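Local coordinates for rhamnogalacturonan endolyase YesW (Bacillus subtilis, PDB 2ZUX), which cleaves the rhamnogalacturonan backbone of plant cell-wall pectin by endo-type elimination, needs calcium or manganese for activity, and acts as a monomer, at residues Arg415-Pro423 against Thr452-Leu463; Leu538-Tyr547 against Pro562-Met572. All blocks are in the same frame, centred on the assembly; numbering follows the deposited sequence.

Contact 1 (Arg415-Pro423 against Thr452-Leu463); sequences RGMAADIDP and TNFGIWWDGDLL. With CA (calcium ion), chain F; CA (calcium ion), chain I.
R415, a substrate-binding residue, meets T452 where two neighbouring blades of the beta-propeller face each other through their first strands, 416-419 and 454-456; at the far end D420 meets L463, where each strand has run into a calcium loop. The R415 NH1 donates to the backbone O of T452 over 3.1 Å with an N-H...O angle of 159°. The oxygen lies in the guanidinium plane, whereas NH1 stands well above the carbonyl plane of T452. Bent at chi2 (-67°), the arginine chain curls back over T452 O with CB, CD and NH1 all near it, and the guanidinium runs beside the N453 side chain, their flat groups 57° apart. T452 CG2 rests on the backbone of 415-423, 3.5 Å from G416 N. Midway, M417 bends at chi2 and chi3 to fill the gap between the strands: its SD lies 3.4 Å from N453 O and its CE 3.4 Å from G455 N. G455 leaves room for that methyl, since a CB there would press tightly on it. At the calcium end, L463 lays CD2 against the carboxylate of D420, 3.5 Å from OD1, and CD1 against the ring of P423, 4.1 Å from CD. D420 OD1 binds one calcium at 2.3 Å, with D422 O and a water; Y425, G427 and E429 complete that site, and D420 OD2 accepts from D570 N. L463 O holds the second calcium at 2.3 Å together with D459 OD1, both OD1 and O of D461, a water and E465; D459 OD1 also takes D461 N in an Asx turn. Paired calcium loops, each closing the step from a blade's first strand to its second, mark this part of the family 11 lyase propeller.

Contact 2 (Leu538-Tyr547 against Pro562-Met572); sequences LYTLMHDPVY and PHTSFFLGDGM
V546 and Y547 run close beside S565 and T564, with CA atoms 5.0 Å apart for V546 and S565, while the chains part toward L538 and L568. Segment 538-547 holds a short 3-10 turn at 541-543 and reaches the start of helix 547-553; 562-572 has no regular structure until its type II turn, G569 to M572. D544 joins them. Its CG is turned away from its own backbone N (chi1 179°), which carries the carboxylate across to S565: D544 OD1 takes S565 OG at 2.6 Å through its syn lone pair, and D544 OD2 takes S565 N at 2.8 Å on the syn side but tilted out of the carboxylate plane. D544 OD2 also caps the helix start, receiving Y547 N at 3.0 Å on its anti lone pair and V546 N from above the carboxylate plane. The F566 ring turns its edge to D544 OD1, its plane steep to the carboxylate. V546 CG2 packs on S565 CB at 3.5 Å. P562 lies alongside Y547 with CB over one ring face, a CH-pi contact at 4.1 Å from the centroid; L541 CB covers the opposite face, and E513 binds the tyrosine hydroxyl. At the wide end L538 CD2 touches L568 CG at 3.7 Å, M572 CE and the edge of the F566 ring. With an alanine at D544, the S565 hydroxyl and N-H would probably lose their acceptor, as would the V546 and Y547 amides at the uncapped helix start. The carboxylate thus gathers one hydroxyl and three backbone N-H groups in a buried place, which would be expected to offset much of its charge and to fix both the helix start and the 562-572 loop around it.

Both contacts are largely buried and lie on the same side of the chain's centre, their centres about 13 Å apart. Contact 1 joins the first strands of two blades and reaches the substrate site at one end; contact 2 joins two loops flanking helix 547-553. Both use aspartates, but to different ends: in contact 1 they mainly bind calcium, whereas in contact 2 D544 gathers hydroxyl and backbone N-H donors. Apolar packing is richer in contact 2, around L538 and Y547. The two meet directly: the loop 562-572 lies against the calcium loop at D420, touching it through F567 and G569.

Contact 1 (Arg415-Pro423 against Thr452-Leu463)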
loop_
_atom_site.group_PDB
_atom_site.type_symbol
_atom_site.label_atom_id
_atom_site.label_comp_id
_atom_site.label_asym_id
_atom_site.label_seq_id
_atom_site.Cartn_x
_atom_site.Cartn_y
_atom_site.Cartn_z
ATOM N N ARG A 415 10.745 -13.395 -6.374
ATOM C CA ARG A 415 9.556 -13.298 -5.540
ATOM C C ARG A 415 9.824 -13.910 -4.179
ATOM O O ARG A 415 10.559 -14.888 -4.061
ATOM C CB ARG A 415 8.379 -14.037 -6.188
ATOM C CG ARG A 415 7.960 -13.549 -7.561
ATOM C CD ARG A 415 7.368 -12.148 -7.502
ATOM N NE ARG A 415 6.705 -11.844 -8.762
ATOM C CZ ARG A 415 5.420 -12.063 -9.010
ATOM N NH1 ARG A 415 4.623 -12.571 -8.078
ATOM N NH2 ARG A 415 4.929 -11.771 -10.211
ATOM N N GLY A 416 9.204 -13.336 -3.153
ATOM C CA GLY A 416 9.207 -13.921 -1.819
ATOM C C GLY A 416 7.991 -13.450 -1.069
ATOM O O GLY A 416 7.549 -12.319 -1.282
ATOM N N MET A 417 7.458 -14.313 -0.203
ATOM C CA MET A 417 6.272 -13.986 0.582
ATOM C C MET A 417 6.479 -14.260 2.061
ATOM O O MET A 417 7.303 -15.089 2.435
ATOM C CB MET A 417 5.070 -14.783 0.079
ATOM C CG MET A 417 4.090 -13.965 -0.738
ATOM S SD MET A 417 3.199 -12.733 0.228
ATOM C CE MET A 417 2.207 -13.793 1.286
ATOM N N ALA A 418 5.714 -13.556 2.885
ATOM C CA ALA A 418 5.688 -13.792 4.316
ATOM C C ALA A 418 4.237 -13.752 4.760
ATOM O O ALA A 418 3.526 -12.778 4.481
ATOM C CB ALA A 418 6.489 -12.729 5.043
ATOM N N ALA A 419 3.804 -14.809 5.441
ATOM C CA ALA A 419 2.434 -14.922 5.958
ATOM C C ALA A 419 2.327 -16.116 6.885
ATOM O O ALA A 419 2.960 -17.145 6.655
ATOM C CB ALA A 419 1.430 -15.060 4.826
ATOM N N ASP A 420 1.515 -15.979 7.932
ATOM C CA ASP A 420 1.213 -17.120 8.786
ATOM C C ASP A 420 0.213 -18.003 8.053
ATOM O O ASP A 420 -0.990 -17.703 8.025
ATOM C CB ASP A 420 0.630 -16.680 10.130
ATOM C CG ASP A 420 0.482 -17.841 11.098
ATOM O OD1 ASP A 420 0.919 -18.961 10.754
ATOM O OD2 ASP A 420 -0.056 -17.640 12.209
ATOM N N ILE A 421 0.722 -19.078 7.451
ATOM C CA ILE A 421 -0.113 -20.013 6.699
ATOM C C ILE A 421 -0.156 -21.406 7.328
ATOM O O ILE A 421 -0.965 -22.241 6.922
ATOM C CB ILE A 421 0.331 -20.113 5.219
ATOM C CG1 ILE A 421 1.702 -20.794 5.072
ATOM C CG2 ILE A 421 0.327 -18.719 4.579
ATOM C CD1 ILE A 421 2.110 -21.020 3.634
ATOM N N ASP A 422 0.703 -21.646 8.314
ATOM C CA ASP A 422 0.837 -22.965 8.917
ATOM C C ASP A 422 0.866 -22.787 10.429
ATOM O O ASP A 422 1.821 -22.236 10.963
ATOM C CB ASP A 422 2.125 -23.628 8.414
ATOM C CG ASP A 422 2.242 -25.086 8.821
ATOM O OD1 ASP A 422 1.660 -25.485 9.858
ATOM O OD2 ASP A 422 2.937 -25.822 8.087
ATOM N N PRO A 423 -0.185 -23.235 11.133
ATOM C CA PRO A 423 -0.241 -23.003 12.577
ATOM C C PRO A 423 0.663 -23.944 13.382
ATOM O O PRO A 423 0.791 -23.778 14.600
ATOM C CB PRO A 423 -1.715 -23.263 12.910
ATOM C CG PRO A 423 -2.139 -24.277 11.916
ATOM C CD PRO A 423 -1.371 -23.963 10.646
ATOM N N THR A 452 3.255 -16.317 -5.086
ATOM C CA THR A 452 4.243 -15.640 -4.260
ATOM C C THR A 452 4.132 -14.148 -4.558
ATOM O O THR A 452 5.025 -13.535 -5.156
ATOM C CB THR A 452 5.663 -16.188 -4.520
ATOM O OG1 THR A 452 5.608 -17.618 -4.500
ATOM C CG2 THR A 452 6.642 -15.727 -3.444
ATOM N N ASN A 453 3.003 -13.579 -4.144
ATOM C CA ASN A 453 2.646 -12.217 -4.514
ATOM C C ASN A 453 2.145 -11.455 -3.285
ATOM O O ASN A 453 2.939 -10.817 -2.608
ATOM C CB ASN A 453 1.627 -12.216 -5.668
ATOM C CG ASN A 453 1.393 -10.838 -6.229
ATOM O OD1 ASN A 453 2.080 -9.886 -5.862
ATOM N ND2 ASN A 453 0.441 -10.724 -7.144
ATOM N N PHE A 454 0.850 -11.544 -2.983
ATOM C CA PHE A 454 0.277 -10.879 -1.814
ATOM C C PHE A 454 -0.203 -11.917 -0.803
ATOM O O PHE A 454 -0.551 -13.049 -1.155
ATOM C CB PHE A 454 -0.938 -10.021 -2.218
ATOM C CG PHE A 454 -0.616 -8.598 -2.656
ATOM C CD1 PHE A 454 0.516 -8.285 -3.416
ATOM C CD2 PHE A 454 -1.513 -7.583 -2.356
ATOM C CE1 PHE A 454 0.755 -6.967 -3.832
ATOM C CE2 PHE A 454 -1.281 -6.274 -2.756
ATOM C CZ PHE A 454 -0.144 -5.966 -3.495
ATOM N N GLY A 455 -0.231 -11.503 0.460
ATOM C CA GLY A 455 -0.986 -12.184 1.499
ATOM C C GLY A 455 -2.152 -11.285 1.854
ATOM O O GLY A 455 -2.017 -10.057 1.823
ATOM N N ILE A 456 -3.298 -11.906 2.143
ATOM C CA ILE A 456 -4.519 -11.180 2.479
ATOM C C ILE A 456 -5.293 -11.878 3.599
ATOM O O ILE A 456 -5.429 -13.114 3.591
ATOM C CB ILE A 456 -5.430 -11.016 1.234
ATOM C CG1 ILE A 456 -6.629 -10.137 1.571
ATOM C CG2 ILE A 456 -5.851 -12.386 0.668
ATOM C CD1 ILE A 456 -7.497 -9.802 0.386
ATOM N N TRP A 457 -5.802 -11.102 4.558
ATOM C CA TRP A 457 -6.730 -11.650 5.553
ATOM C C TRP A 457 -8.131 -11.601 4.968
ATOM O O TRP A 457 -8.714 -10.520 4.847
ATOM C CB TRP A 457 -6.653 -10.890 6.885
ATOM C CG TRP A 457 -5.343 -11.137 7.585
ATOM C CD1 TRP A 457 -4.918 -12.326 8.119
ATOM C CD2 TRP A 457 -4.283 -10.195 7.802
ATOM N NE1 TRP A 457 -3.651 -12.181 8.649
ATOM C CE2 TRP A 457 -3.239 -10.886 8.464
ATOM C CE3 TRP A 457 -4.106 -8.832 7.492
ATOM C CZ2 TRP A 457 -2.042 -10.261 8.830
ATOM C CZ3 TRP A 457 -2.909 -8.214 7.861
ATOM C CH2 TRP A 457 -1.893 -8.936 8.516
ATOM N N TRP A 458 -8.651 -12.768 4.591
ATOM C CA TRP A 458 -9.921 -12.851 3.867
ATOM C C TRP A 458 -10.995 -13.682 4.554
ATOM O O TRP A 458 -12.158 -13.267 4.605
ATOM C CB TRP A 458 -9.688 -13.387 2.449
ATOM C CG TRP A 458 -10.929 -13.421 1.629
ATOM C CD1 TRP A 458 -11.636 -14.527 1.257
ATOM C CD2 TRP A 458 -11.630 -12.295 1.091
ATOM N NE1 TRP A 458 -12.724 -14.157 0.498
ATOM C CE2 TRP A 458 -12.748 -12.792 0.389
ATOM C CE3 TRP A 458 -11.413 -10.910 1.120
ATOM C CZ2 TRP A 458 -13.649 -11.952 -0.282
ATOM C CZ3 TRP A 458 -12.318 -10.078 0.459
ATOM C CH2 TRP A 458 -13.416 -10.606 -0.230
ATOM N N ASP A 459 -10.633 -14.864 5.046
ATOM C CA ASP A 459 -11.608 -15.703 5.721
ATOM C C ASP A 459 -11.682 -15.371 7.208
ATOM O O ASP A 459 -11.213 -14.313 7.643
ATOM C CB ASP A 459 -11.375 -17.197 5.433
ATOM C CG ASP A 459 -10.117 -17.749 6.085
ATOM O OD1 ASP A 459 -9.551 -17.109 7.005
ATOM O OD2 ASP A 459 -9.705 -18.850 5.669
ATOM N N GLY A 460 -12.292 -16.257 7.988
ATOM C CA GLY A 460 -12.531 -15.962 9.390
ATOM C C GLY A 460 -11.415 -16.316 10.350
ATOM O O GLY A 460 -11.470 -15.922 11.512
ATOM N N ASP A 461 -10.407 -17.052 9.890
ATOM C CA ASP A 461 -9.338 -17.464 10.795
ATOM C C ASP A 461 -8.166 -16.484 10.789
ATOM O O ASP A 461 -8.062 -15.621 9.909
ATOM C CB ASP A 461 -8.909 -18.924 10.565
ATOM C CG ASP A 461 -8.026 -19.120 9.335
ATOM O OD1 ASP A 461 -7.401 -18.151 8.832
ATOM O OD2 ASP A 461 -7.922 -20.277 8.887
ATOM N N LEU A 462 -7.299 -16.610 11.788
ATOM C CA LEU A 462 -6.186 -15.690 11.974
ATOM C C LEU A 462 -4.994 -15.982 11.062
ATOM O O LEU A 462 -4.066 -15.177 11.005
ATOM C CB LEU A 462 -5.764 -15.665 13.448
ATOM C CG LEU A 462 -6.809 -15.127 14.438
ATOM C CD1 LEU A 462 -6.339 -15.366 15.864
ATOM C CD2 LEU A 462 -7.077 -13.639 14.209
ATOM N N LEU A 463 -5.030 -17.099 10.341
ATOM C CA LEU A 463 -4.025 -17.358 9.305
ATOM C C LEU A 463 -4.256 -16.381 8.158
ATOM O O LEU A 463 -5.361 -15.837 8.011
ATOM C CB LEU A 463 -4.104 -18.805 8.811
ATOM C CG LEU A 463 -3.875 -19.896 9.863
ATOM C CD1 LEU A 463 -4.070 -21.262 9.232
ATOM C CD2 LEU A 463 -2.480 -19.790 10.481
HETATM CA CA CA F . -7.563 -16.172 7.560
HETATM CA CA CA I . 2.788 -20.129 11.430
HETATM O O HOH W 1 6.865 -11.595 -4.152
HETATM O O HOH W 2 1.494 -19.652 13.379
HETATM O O HOH W 3 -8.440 -13.878 7.710
#

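Contact 2 (Leu538-Tyr547 against Pro562-Met572)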
loop_
_atom_site.group_PDB
_atom_site.type_symbol
_atom_site.label_atom_id
_atom_site.label_comp_id
_atom_site.label_asym_id
_atom_site.label_seq_id
_atom_site.Cartn_x
_atom_site.Cartn_y
_atom_site.Cartn_z
ATOM N N LEU A 538 -10.661 -7.359 15.682
ATOM C CA LEU A 538 -9.382 -6.657 15.773
ATOM C C LEU A 538 -9.595 -5.218 15.376
ATOM O O LEU A 538 -10.506 -4.920 14.606
ATOM C CB LEU A 538 -8.329 -7.299 14.862
ATOM C CG LEU A 538 -7.751 -8.633 15.322
ATOM C CD1 LEU A 538 -8.509 -9.811 14.747
ATOM C CD2 LEU A 538 -6.282 -8.721 14.948
ATOM N N TYR A 539 -8.773 -4.320 15.904
ATOM C CA TYR A 539 -8.832 -2.919 15.506
ATOM C C TYR A 539 -8.685 -2.794 14.002
ATOM O O TYR A 539 -7.912 -3.528 13.381
ATOM C CB TYR A 539 -7.737 -2.109 16.194
ATOM C CG TYR A 539 -8.012 -1.904 17.661
ATOM C CD1 TYR A 539 -9.015 -1.039 18.072
ATOM C CD2 TYR A 539 -7.280 -2.583 18.636
ATOM C CE1 TYR A 539 -9.287 -0.849 19.412
ATOM C CE2 TYR A 539 -7.552 -2.397 19.989
ATOM C CZ TYR A 539 -8.554 -1.529 20.364
ATOM O OH TYR A 539 -8.831 -1.334 21.702
ATOM N N THR A 540 -9.425 -1.860 13.410
ATOM C CA THR A 540 -9.294 -1.632 11.979
ATOM C C THR A 540 -7.812 -1.492 11.626
ATOM O O THR A 540 -7.042 -0.827 12.327
ATOM C CB THR A 540 -10.125 -0.426 11.486
ATOM O OG1 THR A 540 -9.933 -0.288 10.070
ATOM C CG2 THR A 540 -9.718 0.879 12.165
ATOM N N LEU A 541 -7.407 -2.155 10.551
ATOM C CA LEU A 541 -5.983 -2.226 10.232
ATOM C C LEU A 541 -5.406 -0.866 9.850
ATOM O O LEU A 541 -4.210 -0.632 9.995
ATOM C CB LEU A 541 -5.728 -3.277 9.151
ATOM C CG LEU A 541 -6.276 -4.682 9.432
ATOM C CD1 LEU A 541 -5.869 -5.638 8.312
ATOM C CD2 LEU A 541 -5.815 -5.204 10.808
ATOM N N MET A 542 -6.273 0.044 9.408
ATOM C CA MET A 542 -5.857 1.394 9.062
ATOM C C MET A 542 -5.491 2.220 10.294
ATOM O O MET A 542 -4.982 3.336 10.160
ATOM C CB MET A 542 -6.941 2.088 8.236
ATOM C CG MET A 542 -7.163 1.422 6.884
ATOM S SD MET A 542 -5.714 1.318 5.813
ATOM C CE MET A 542 -5.926 2.830 4.862
ATOM N N HIS A 543 -5.756 1.684 11.489
ATOM C CA HIS A 543 -5.298 2.310 12.733
ATOM C C HIS A 543 -4.035 1.649 13.298
ATOM O O HIS A 543 -3.590 1.985 14.400
ATOM C CB HIS A 543 -6.405 2.314 13.788
ATOM C CG HIS A 543 -7.441 3.376 13.595
ATOM N ND1 HIS A 543 -7.265 4.492 12.803
ATOM C CD2 HIS A 543 -8.661 3.509 14.162
ATOM C CE1 HIS A 543 -8.349 5.248 12.867
ATOM N NE2 HIS A 543 -9.202 4.678 13.698
ATOM N N ASP A 544 -3.462 0.705 12.553
ATOM C CA ASP A 544 -2.158 0.167 12.911
ATOM C C ASP A 544 -1.064 1.009 12.256
ATOM O O ASP A 544 -1.147 1.285 11.068
ATOM C CB ASP A 544 -2.007 -1.280 12.465
ATOM C CG ASP A 544 -0.648 -1.837 12.819
ATOM O OD1 ASP A 544 -0.428 -2.118 14.018
ATOM O OD2 ASP A 544 0.214 -1.955 11.921
ATOM N N PRO A 545 -0.029 1.415 13.024
ATOM C CA PRO A 545 1.005 2.314 12.499
ATOM C C PRO A 545 1.884 1.796 11.362
ATOM O O PRO A 545 2.489 2.618 10.693
ATOM C CB PRO A 545 1.862 2.624 13.736
ATOM C CG PRO A 545 1.618 1.484 14.664
ATOM C CD PRO A 545 0.177 1.138 14.462
ATOM N N VAL A 546 1.996 0.481 11.167
ATOM C CA VAL A 546 2.775 -0.077 10.049
ATOM C C VAL A 546 1.860 -0.432 8.869
ATOM O O VAL A 546 2.214 -0.197 7.699
ATOM C CB VAL A 546 3.620 -1.306 10.502
ATOM C CG1 VAL A 546 4.240 -2.030 9.318
ATOM C CG2 VAL A 546 4.705 -0.854 11.456
ATOM N N TYR A 547 0.690 -0.993 9.162
ATOM C CA TYR A 547 -0.254 -1.334 8.107
ATOM C C TYR A 547 -0.687 -0.087 7.340
ATOM O O TYR A 547 -0.706 -0.084 6.106
ATOM C CB TYR A 547 -1.469 -2.063 8.683
ATOM C CG TYR A 547 -2.407 -2.591 7.620
ATOM C CD1 TYR A 547 -2.339 -3.908 7.197
ATOM C CD2 TYR A 547 -3.362 -1.757 7.047
ATOM C CE1 TYR A 547 -3.199 -4.391 6.207
ATOM C CE2 TYR A 547 -4.222 -2.217 6.066
ATOM C CZ TYR A 547 -4.143 -3.528 5.662
ATOM O OH TYR A 547 -5.018 -3.954 4.693
ATOM N N PRO A 562 0.656 -5.334 2.435
ATOM C CA PRO A 562 0.857 -4.670 3.719
ATOM C C PRO A 562 0.995 -5.641 4.883
ATOM O O PRO A 562 0.531 -6.787 4.817
ATOM C CB PRO A 562 -0.408 -3.826 3.866
ATOM C CG PRO A 562 -1.468 -4.644 3.163
ATOM C CD PRO A 562 -0.764 -5.356 2.029
ATOM N N HIS A 563 1.636 -5.160 5.945
ATOM C CA HIS A 563 1.834 -5.911 7.179
ATOM C C HIS A 563 1.440 -5.087 8.390
ATOM O O HIS A 563 1.426 -3.861 8.340
ATOM C CB HIS A 563 3.300 -6.324 7.292
ATOM C CG HIS A 563 3.644 -7.490 6.430
ATOM N ND1 HIS A 563 4.233 -7.373 5.189
ATOM C CD2 HIS A 563 3.437 -8.810 6.628
ATOM C CE1 HIS A 563 4.376 -8.579 4.664
ATOM N NE2 HIS A 563 3.902 -9.466 5.518
ATOM N N THR A 564 1.124 -5.771 9.483
ATOM C CA THR A 564 0.822 -5.103 10.747
ATOM C C THR A 564 2.090 -4.952 11.602
ATOM O O THR A 564 3.074 -5.688 11.434
ATOM C CB THR A 564 -0.261 -5.877 11.526
ATOM O OG1 THR A 564 0.094 -7.259 11.573
ATOM C CG2 THR A 564 -1.609 -5.739 10.845
ATOM N N SER A 565 2.055 -3.996 12.528
ATOM C CA SER A 565 3.180 -3.763 13.435
ATOM C C SER A 565 3.321 -4.857 14.488
ATOM O O SER A 565 4.391 -4.984 15.107
ATOM C CB SER A 565 3.016 -2.417 14.140
ATOM O OG SER A 565 1.931 -2.436 15.047
ATOM N N PHE A 566 2.238 -5.605 14.697
ATOM C CA PHE A 566 2.172 -6.681 15.674
ATOM C C PHE A 566 1.972 -7.997 14.925
ATOM O O PHE A 566 1.594 -8.004 13.744
ATOM C CB PHE A 566 1.013 -6.437 16.656
ATOM C CG PHE A 566 -0.327 -6.339 15.985
ATOM C CD1 PHE A 566 -1.128 -7.468 15.828
ATOM C CD2 PHE A 566 -0.766 -5.129 15.457
ATOM C CE1 PHE A 566 -2.356 -7.391 15.181
ATOM C CE2 PHE A 566 -2.000 -5.047 14.804
ATOM C CZ PHE A 566 -2.787 -6.182 14.661
ATOM N N PHE A 567 2.224 -9.113 15.603
ATOM C CA PHE A 567 1.972 -10.412 15.017
ATOM C C PHE A 567 0.475 -10.692 15.034
ATOM O O PHE A 567 -0.132 -10.847 16.099
ATOM C CB PHE A 567 2.730 -11.530 15.739
ATOM C CG PHE A 567 2.334 -12.901 15.275
ATOM C CD1 PHE A 567 2.687 -13.338 14.000
ATOM C CD2 PHE A 567 1.593 -13.746 16.095
ATOM C CE1 PHE A 567 2.299 -14.588 13.543
ATOM C CE2 PHE A 567 1.212 -15.006 15.649
ATOM C CZ PHE A 567 1.572 -15.428 14.368
ATOM N N LEU A 568 -0.117 -10.720 13.845
ATOM C CA LEU A 568 -1.507 -11.095 13.658
ATOM C C LEU A 568 -1.475 -12.490 13.063
ATOM O O LEU A 568 -1.055 -12.683 11.928
ATOM C CB LEU A 568 -2.204 -10.109 12.717
ATOM C CG LEU A 568 -3.737 -10.090 12.688
ATOM C CD1 LEU A 568 -4.230 -8.934 11.814
ATOM C CD2 LEU A 568 -4.324 -11.414 12.202
ATOM N N GLY A 569 -1.886 -13.474 13.844
ATOM C CA GLY A 569 -1.843 -14.842 13.361
ATOM C C GLY A 569 -2.234 -15.826 14.426
ATOM O O GLY A 569 -2.651 -15.436 15.522
ATOM N N ASP A 570 -2.100 -17.107 14.105
ATOM C CA ASP A 570 -2.475 -18.156 15.037
ATOM C C ASP A 570 -1.613 -18.085 16.285
ATOM O O ASP A 570 -0.393 -17.975 16.197
ATOM C CB ASP A 570 -2.358 -19.529 14.392
ATOM C CG ASP A 570 -2.886 -20.625 15.285
ATOM O OD1 ASP A 570 -4.123 -20.753 15.386
ATOM O OD2 ASP A 570 -2.065 -21.328 15.898
ATOM N N GLY A 571 -2.264 -18.147 17.446
ATOM C CA GLY A 571 -1.568 -18.088 18.725
ATOM C C GLY A 571 -1.153 -16.696 19.154
ATOM O O GLY A 571 -0.417 -16.545 20.127
ATOM N N MET A 572 -1.624 -15.671 18.444
ATOM C CA MET A 572 -1.264 -14.293 18.778
ATOM C C MET A 572 -1.740 -13.890 20.166
ATOM O O MET A 572 -2.751 -14.381 20.657
ATOM C CB MET A 572 -1.828 -13.311 17.745
ATOM C CG MET A 572 -3.356 -13.228 17.743
ATOM S SD MET A 572 -4.001 -12.083 16.512
ATOM C CE MET A 572 -3.454 -10.506 17.171
HETATM O O HOH W 4 2.851 -2.530 5.875
#